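Local coordinates for uncharacterized conserved protein YndB, AHSA1/START domain (Micromonospora chersina, PDB 6V04) that is of unknown function but probably takes part in dynemicin biosynthesis as a START/Bet v1-like protein, perhaps related to cyclases and aromatases, at residues A[23-26]-A[27-31]; A[47-50]-A[51-54]. All coordinates share one frame; numbering follows the deposited sequence.

Both contacts are local, each made within one continuous run of chain, and both belong to the same START/Bet v1-like half of the protein. Contact 1 is the first turns of helix 24-32, which follows edge strand 14-20; contact 2 is the turn that leads into strand 53-57, after the second short helix, 34-40, and edge strand 43-44. Their centres lie about 18 Å apart and their nearest atoms about 6 Å, with no direct touch. The helix is partly buried against strand 90-98 and helix 116-139, whereas the turn sits at the surface beside strand 63-72. Both are remote from Gln149, the magnesium-binding residue.

Contact 1. Residues A[23-26]-A[27-31]; sequences PVDE and VWEAV
Val27 closes the first turn of helix 24-32 by giving its N-H to Pro23 O, 3.1 Å away and nearly straight at 168°. Pro23 occupies the N-cap, a place where proline costs no helical bond, since the nitrogen of this residue is not called on to donate one, while its carbonyl is used. Three further i to i+4 bonds follow, Trp28 N to Val24 O (2.8 Å), Glu29 N to Asp25 O and Ala30 N to Glu26 O, each donor lying somewhat tilted from its acceptor's carbonyl plane.

The side chains sort themselves around this backbone spiral. Val27 sets CG1 anti to its nitrogen (chi1 180°), which leaves CG2 beside that nitrogen and brings it within 3.4 Å of Pro23 O; the compact branched side chain fits where it must also meet Leu96 and Thr103. Trp28 rests its CB against Val24 O, at 3.4 Å, while its indole leads away from the first turn to reach Leu96 and Arg74. Glu26 runs extended away from the helix axis and touches Leu137. Ala30, with nothing but a methyl, lets helix 116-139 approach through Leu133 and Leu137.

On the exposed flank, Asp25 and Glu29 run side by side, their carboxylate planes 27° apart. In Glu29 the first torsion sets CG anti to the carbonyl carbon, 3.5 Å from Asp25 O, and the bend at chi2 then turns the carboxylate alongside that of Asp25. Asp25 OD1 and Glu29 OE2 stay 4.7 Å apart, a like-charged pair that the neighbouring Arg74 may temper; Asp25 is poorly ordered. Acids near the N-terminus of a helix also suit its dipole. This is an amphipathic helix N-terminus, the first of the two short helices that follow the first strand in the helix-grip fold of START/Bet v1-like proteins.

Contact 2. Residues A[47-50]-A[51-54]; sequences PMTT and GAST
The peptide joining Thr50 to Gly51 is the central flat group of the turn, with Thr49 O and Ala52 N over one face and the Thr50 side chain over the other. On that second face the methyl CG2 lies beside its own peptide, placed there by a chi1 of -65° that sets it anti to its own nitrogen. The same torsion puts OG1 beside the backbone N, where it accepts a bond from Val71 N. At one edge of the peptide is Thr50 O, and at the other the N-H of Gly51, a residue that also has a backbone bond to Val68.

A second plane, the peptide from Thr49 to Thr50, carries the closing bond: Ala52 N donates to Thr49 O at 3.0 Å, bent to 149° and tilted out of the carbonyl plane. Ala52 CB lies on the same side of this plane as Ala52 N, off toward the carbonyl oxygen, 3.5 Å from Thr49 O and 4.0 Å from Thr49 CB, so the small alanine tucks against the threonine without crowding it. Water 1 bridges the mouth of the turn, accepting from Thr49 N at 2.9 Å and donating more weakly to Ala52 O. Thr49 OG1 turns back toward Pro47 O, but at 3.4 Å this bond is weak.

Farther from the turn, Met48 CG meets Thr54 CG2 at 4.3 Å, and the flexible thioether chain goes on to Val68, Leu77 and Phe79. Thr54 keeps its hydroxyl for Ala46 O and Ser45 OG, leaving its methyl for the methionine. Gly51, with a positive phi of 78°, takes the third position, a backbone shape that glycine adopts readily. The Thr49 to Ala52 bond and the backbone angles of Thr50 and Gly51 make this a type II beta turn, here feeding strand 53-57 into the antiparallel sheet of the Bet v1-like fold.

Contact 1. Residues A[23-26]-A[27-31]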
# COMPACT_ATOMS: atom_id res chain seq x y z
N PRO A 23 18.17 -16.92 -17.51
CA PRO A 23 19.52 -16.47 -17.17
C PRO A 23 19.51 -15.11 -16.49
O PRO A 23 18.55 -14.34 -16.59
CB PRO A 23 20.23 -16.41 -18.53
CG PRO A 23 19.14 -16.21 -19.51
CD PRO A 23 17.95 -16.93 -18.96
N VAL A 24 20.61 -14.82 -15.79
CA VAL A 24 20.68 -13.62 -14.96
C VAL A 24 20.45 -12.37 -15.80
O VAL A 24 19.82 -11.41 -15.34
CB VAL A 24 22.02 -13.56 -14.21
CG1 VAL A 24 22.23 -12.19 -13.58
CG2 VAL A 24 22.08 -14.63 -13.14
N ASP A 25 20.97 -12.35 -17.02
CA ASP A 25 20.84 -11.16 -17.85
C ASP A 25 19.38 -10.89 -18.18
O ASP A 25 18.93 -9.74 -18.16
CB ASP A 25 21.67 -11.33 -19.12
CG ASP A 25 21.85 -10.03 -19.88
OD1 ASP A 25 20.86 -9.55 -20.48
OD2 ASP A 25 22.97 -9.48 -19.87
N GLU A 26 18.61 -11.95 -18.46
CA GLU A 26 17.19 -11.77 -18.76
C GLU A 26 16.42 -11.29 -17.53
O GLU A 26 15.59 -10.38 -17.62
CB GLU A 26 16.60 -13.08 -19.28
CG GLU A 26 15.14 -12.99 -19.66
CD GLU A 26 14.57 -14.30 -20.18
OE1 GLU A 26 13.33 -14.40 -20.35
OE2 GLU A 26 15.37 -15.23 -20.43
N VAL A 27 16.70 -11.88 -16.36
CA VAL A 27 16.02 -11.46 -15.15
C VAL A 27 16.36 -10.01 -14.84
O VAL A 27 15.50 -9.23 -14.43
CB VAL A 27 16.39 -12.38 -13.97
CG1 VAL A 27 15.68 -11.92 -12.70
CG2 VAL A 27 16.06 -13.83 -14.29
N TRP A 28 17.63 -9.63 -15.00
CA TRP A 28 18.03 -8.26 -14.73
C TRP A 28 17.25 -7.26 -15.58
O TRP A 28 16.80 -6.23 -15.08
CB TRP A 28 19.53 -8.08 -14.97
CG TRP A 28 19.97 -6.69 -14.70
CD1 TRP A 28 20.34 -5.75 -15.61
CD2 TRP A 28 20.06 -6.06 -13.41
NE1 TRP A 28 20.66 -4.57 -14.98
CE2 TRP A 28 20.50 -4.74 -13.63
CE3 TRP A 28 19.83 -6.49 -12.10
CZ2 TRP A 28 20.72 -3.84 -12.58
CZ3 TRP A 28 20.04 -5.59 -11.06
CH2 TRP A 28 20.48 -4.29 -11.31
N GLU A 29 17.12 -7.54 -16.88
CA GLU A 29 16.32 -6.67 -17.74
C GLU A 29 14.88 -6.61 -17.25
O GLU A 29 14.27 -5.54 -17.20
CB GLU A 29 16.37 -7.14 -19.19
CG GLU A 29 17.71 -6.92 -19.86
CD GLU A 29 18.16 -5.47 -19.80
OE1 GLU A 29 17.37 -4.58 -20.18
OE2 GLU A 29 19.31 -5.23 -19.36
N ALA A 30 14.33 -7.76 -16.84
CA ALA A 30 12.92 -7.80 -16.45
C ALA A 30 12.65 -7.01 -15.18
O ALA A 30 11.52 -6.56 -14.97
CB ALA A 30 12.47 -9.26 -16.27
N VAL A 31 13.66 -6.84 -14.31
CA VAL A 31 13.45 -6.09 -13.07
C VAL A 31 13.98 -4.66 -13.14
O VAL A 31 13.86 -3.94 -12.15
CB VAL A 31 14.06 -6.82 -11.85
CG1 VAL A 31 13.53 -8.23 -11.76
CG2 VAL A 31 15.59 -6.80 -11.88

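Contact 2. Residues A[47-50]-A[51-54]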
# COMPACT_ATOMS: atom_id res chain seq x y z
N PRO A 47 13.51 4.94 -14.70
CA PRO A 47 14.29 3.78 -14.25
C PRO A 47 15.02 4.09 -12.96
O PRO A 47 15.37 5.24 -12.68
CB PRO A 47 15.26 3.53 -15.40
CG PRO A 47 15.35 4.83 -16.12
CD PRO A 47 14.02 5.49 -15.96
N MET A 48 15.24 3.06 -12.16
CA MET A 48 16.04 3.21 -10.96
C MET A 48 17.48 3.57 -11.33
O MET A 48 18.11 2.91 -12.16
CB MET A 48 16.00 1.92 -10.15
CG MET A 48 14.64 1.62 -9.56
SD MET A 48 14.74 0.25 -8.42
CE MET A 48 13.09 0.22 -7.75
N THR A 49 17.99 4.64 -10.71
CA THR A 49 19.31 5.17 -10.99
C THR A 49 19.98 5.51 -9.66
O THR A 49 19.34 6.06 -8.76
CB THR A 49 19.23 6.43 -11.87
OG1 THR A 49 18.66 6.08 -13.14
CG2 THR A 49 20.60 7.06 -12.07
N THR A 50 21.27 5.18 -9.54
CA THR A 50 21.99 5.43 -8.29
C THR A 50 21.84 6.88 -7.86
O THR A 50 22.14 7.81 -8.61
CB THR A 50 23.48 5.09 -8.46
OG1 THR A 50 23.63 3.68 -8.69
CG2 THR A 50 24.27 5.49 -7.22
N GLY A 51 21.38 7.07 -6.62
CA GLY A 51 21.30 8.39 -6.03
C GLY A 51 20.12 9.23 -6.47
O GLY A 51 20.08 10.42 -6.14
N ALA A 52 19.17 8.65 -7.20
CA ALA A 52 18.05 9.38 -7.76
C ALA A 52 16.73 8.85 -7.22
O ALA A 52 16.60 7.69 -6.82
CB ALA A 52 18.03 9.30 -9.29
N SER A 53 15.73 9.73 -7.22
CA SER A 53 14.40 9.36 -6.78
C SER A 53 13.55 8.91 -7.96
O SER A 53 13.76 9.33 -9.10
CB SER A 53 13.73 10.54 -6.06
OG SER A 53 13.59 11.65 -6.92
N THR A 54 12.59 8.04 -7.67
CA THR A 54 11.59 7.65 -8.65
C THR A 54 10.32 7.25 -7.90
O THR A 54 10.20 7.45 -6.69
CB THR A 54 12.14 6.54 -9.57
OG1 THR A 54 11.22 6.30 -10.65
CG2 THR A 54 12.39 5.25 -8.82
O HOH W 1 16.04 6.28 -9.37